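Local coordinates for spindle assembly abnormal protein 6 (Caenorhabditis elegans, PDB 3PYI), which forms the central scaffold of the centriole, its homodimers assembling through their globular N-terminal domains into the ninefold ring of the cartwheel, at residues Lys94-Gln98 and His99-Lys103. The protein carries 1 engineered substitution. Sequence-based numbering, arbitrary orientation. Where two conformers were deposited one is given.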
ATOM      1  N   LYS A  94      -6.475 -17.966  -5.672  1.00 26.84           N
ATOM      2  CA  LYS A  94      -5.440 -18.624  -6.452  1.00 36.54           C
ATOM      3  C   LYS A  94      -4.154 -17.800  -6.505  1.00 25.84           C
ATOM      4  O   LYS A  94      -3.058 -18.342  -6.414  1.00 30.62           O
ATOM      5  CB  LYS A  94      -5.947 -18.886  -7.873  1.00 32.47           C
ATOM      6  CG  LYS A  94      -7.364 -19.465  -7.905  1.00 50.11           C
ATOM      7  CD  LYS A  94      -7.801 -19.877  -9.310  1.00 73.50           C
ATOM      8  CE  LYS A  94      -9.192 -20.512  -9.291  1.00 83.04           C
ATOM      9  NZ  LYS A  94      -9.604 -21.039 -10.628  1.00 90.44           N
ATOM     10  N   VAL A  95      -4.293 -16.491  -6.675  1.00 28.32           N
ATOM     11  CA  VAL A  95      -3.136 -15.614  -6.777  0.80 25.35           C
ATOM     12  C   VAL A  95      -2.405 -15.521  -5.435  1.00 28.07           C
ATOM     13  O   VAL A  95      -1.187 -15.646  -5.381  1.00 26.12           O
ATOM     14  CB  VAL A  95      -3.525 -14.203  -7.268  0.80 31.11           C
ATOM     15  CG1 VAL A  95      -2.283 -13.344  -7.427  0.80 24.29           C
ATOM     16  CG2 VAL A  95      -4.290 -14.288  -8.599  0.80 30.00           C
ATOM     17  N   ILE A  96      -3.146 -15.323  -4.343  1.00 27.25           N
ATOM     18  CA  ILE A  96      -2.533 -15.232  -3.016  0.59 23.62           C
ATOM     19  C   ILE A  96      -1.792 -16.525  -2.678  1.00 33.97           C
ATOM     20  O   ILE A  96      -0.678 -16.515  -2.146  1.00 36.45           O
ATOM     21  CB  ILE A  96      -3.570 -14.946  -1.878  0.59 33.80           C
ATOM     22  CG1 ILE A  96      -4.428 -16.169  -1.594  0.59 39.05           C
ATOM     23  CG2 ILE A  96      -4.448 -13.744  -2.174  0.59 15.96           C
ATOM     24  CD1 ILE A  96      -4.013 -16.893  -0.358  0.59 45.46           C
ATOM     25  N   ILE A  97      -2.435 -17.645  -2.987  1.00 31.51           N
ATOM     26  CA  ILE A  97      -1.844 -18.944  -2.716  1.00 28.38           C
ATOM     27  C   ILE A  97      -0.606 -19.183  -3.577  1.00 38.88           C
ATOM     28  O   ILE A  97       0.426 -19.628  -3.078  1.00 39.91           O
ATOM     29  CB  ILE A  97      -2.853 -20.077  -2.928  1.00 33.63           C
ATOM     30  CG1 ILE A  97      -3.856 -20.110  -1.770  1.00 32.84           C
ATOM     31  CG2 ILE A  97      -2.133 -21.406  -3.026  1.00 34.57           C
ATOM     32  CD1 ILE A  97      -5.129 -20.873  -2.063  1.00 29.78           C
ATOM     33  N   GLN A  98      -0.709 -18.869  -4.869  1.00 36.78           N
ATOM     34  CA  GLN A  98       0.373 -19.140  -5.815  1.00 35.26           C
ATOM     35  C   GLN A  98       1.492 -18.102  -5.831  1.00 40.20           C
ATOM     36  O   GLN A  98       2.613 -18.415  -6.220  1.00 37.83           O
ATOM     37  CB  GLN A  98      -0.181 -19.312  -7.240  1.00 32.67           C
ATOM     38  CG  GLN A  98      -0.725 -20.711  -7.504  1.00 38.93           C
ATOM     39  CD  GLN A  98      -1.334 -20.861  -8.893  1.00 54.69           C
ATOM     40  OE1 GLN A  98      -1.671 -19.874  -9.551  1.00 50.30           O
ATOM     41  NE2 GLN A  98      -1.485 -22.105  -9.338  1.00 68.51           N
ATOM     42  N   HIS A  99       1.192 -16.870  -5.431  1.00 40.19           N
ATOM     43  CA  HIS A  99       2.171 -15.792  -5.562  1.00 44.18           C
ATOM     44  C   HIS A  99       2.525 -15.078  -4.265  1.00 43.05           C
ATOM     45  O   HIS A  99       3.498 -14.337  -4.219  1.00 51.41           O
ATOM     46  CB  HIS A  99       1.700 -14.758  -6.592  1.00 33.44           C
ATOM     47  CG  HIS A  99       1.623 -15.292  -7.984  1.00 35.83           C
ATOM     48  ND1 HIS A  99       2.737 -15.455  -8.781  1.00 43.40           N
ATOM     49  CD2 HIS A  99       0.567 -15.709  -8.723  1.00 43.64           C
ATOM     50  CE1 HIS A  99       2.370 -15.949  -9.948  1.00 60.53           C
ATOM     51  NE2 HIS A  99       1.058 -16.110  -9.940  1.00 48.96           N
ATOM     52  N   LEU A 100       1.740 -15.284  -3.218  1.00 33.70           N
ATOM     53  CA  LEU A 100       1.981 -14.555  -1.984  1.00 30.33           C
ATOM     54  C   LEU A 100       2.265 -15.471  -0.799  1.00 42.73           C
ATOM     55  O   LEU A 100       3.073 -15.133   0.054  1.00 33.82           O
ATOM     56  CB  LEU A 100       0.826 -13.595  -1.689  1.00 30.50           C
ATOM     57  CG  LEU A 100       0.650 -12.436  -2.681  1.00 35.88           C
ATOM     58  CD1 LEU A 100      -0.537 -11.594  -2.295  1.00 32.77           C
ATOM     59  CD2 LEU A 100       1.902 -11.563  -2.738  1.00 39.40           C
ATOM     60  N   LEU A 101       1.632 -16.643  -0.768  1.00 35.15           N
ATOM     61  CA  LEU A 101       1.849 -17.568   0.344  1.00 36.31           C
ATOM     62  C   LEU A 101       2.777 -18.719  -0.033  1.00 45.92           C
ATOM     63  O   LEU A 101       3.079 -19.576   0.792  1.00 60.25           O
ATOM     64  CB  LEU A 101       0.519 -18.111   0.856  1.00 33.53           C
ATOM     65  CG  LEU A 101      -0.495 -17.085   1.364  1.00 35.39           C
ATOM     66  CD1 LEU A 101      -1.766 -17.793   1.796  1.00 37.10           C
ATOM     67  CD2 LEU A 101       0.077 -16.263   2.504  1.00 44.38           C
ATOM     68  N   CYS A 102       3.231 -18.720  -1.284  1.00 42.38           N
ATOM     69  CA  CYS A 102       4.056 -19.796  -1.830  1.00 53.56           C
ATOM     70  C   CYS A 102       5.505 -19.714  -1.364  1.00 68.96           C
ATOM     71  O   CYS A 102       5.996 -18.640  -1.019  1.00 69.58           O
ATOM     72  CB  CYS A 102       4.036 -19.727  -3.355  1.00 62.17           C
ATOM     73  SG  CYS A 102       4.636 -18.125  -3.994  1.00 66.40           S
ATOM     74  N   LYS A 103       6.187 -20.856  -1.375  1.00 86.97           N
ATOM     75  CA  LYS A 103       7.610 -20.919  -1.049  1.00 87.45           C
ATOM     76  C   LYS A 103       8.449 -20.718  -2.308  1.00 78.52           C
ATOM     77  O   LYS A 103       8.287 -21.442  -3.292  1.00 86.49           O
ATOM     78  CB  LYS A 103       7.959 -22.270  -0.416  1.00 99.50           C
ATOM     79  CG  LYS A 103       7.244 -22.575   0.893  1.00110.63           C
ATOM     80  CD  LYS A 103       7.771 -23.866   1.518  1.00120.78           C
ATOM     81  CE  LYS A 103       7.162 -24.123   2.893  1.00119.30           C
ATOM     82  NZ  LYS A 103       7.778 -25.298   3.576  1.00112.72           N
TER
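The carbonyl oxygen I96 O takes two backbone N-H groups at once. L101 N reaches it at 2.7 Å, almost in line with the C=O bond (C=O...N 174°), whereas L100 N, 2.9 Å from the same I96 O, comes in from above the carbonyl plane. The bond from L100 has the spacing of an alpha helix and the one from L101 that of a pi turn, so the helical turn widens near the C-terminal part of helix 92-100. One residue earlier the spacing is still alpha: H99 N bonds to V95 O at 2.7 Å.

Among the side chains, I96 and L101 lie alongside each other and point the same way, with I96 CD1 against L101 CD1. At 3.2 Å the two methyls are closer than carbons normally sit, but I96 was deposited in two conformers, so the squeeze is doubtful. L101 CG also lies 3.6 Å from I96 O, placing hydrocarbon beside the doubly used oxygen. This pair faces the beta-sandwich of the SAS-6 N-terminal domain, which belongs to the XRCC4-like clan: I96 meets I40 of strand 29-44, and L101 touches F10 of strand 7-23, L38 and I40 of strand 29-44, and L150 of strand 145-152.

On another side of the helix, V95 and H99, one turn apart, meet at an angle. With chi1 at -177°, V95 swings CG1 away from its own N, and in the conformer given this methyl approaches the imidazole at H99 CD2, 3.9 Å away, while Q98 O lies over one face of the ring. The second subunit packs here too, its P155 against H99 and its I156 against V95, I96 and L100. Further along, C102 SG lies 3.0 Å from Q98 O, its chi1 of 58° setting the sulfur between its own N and carbonyl carbon.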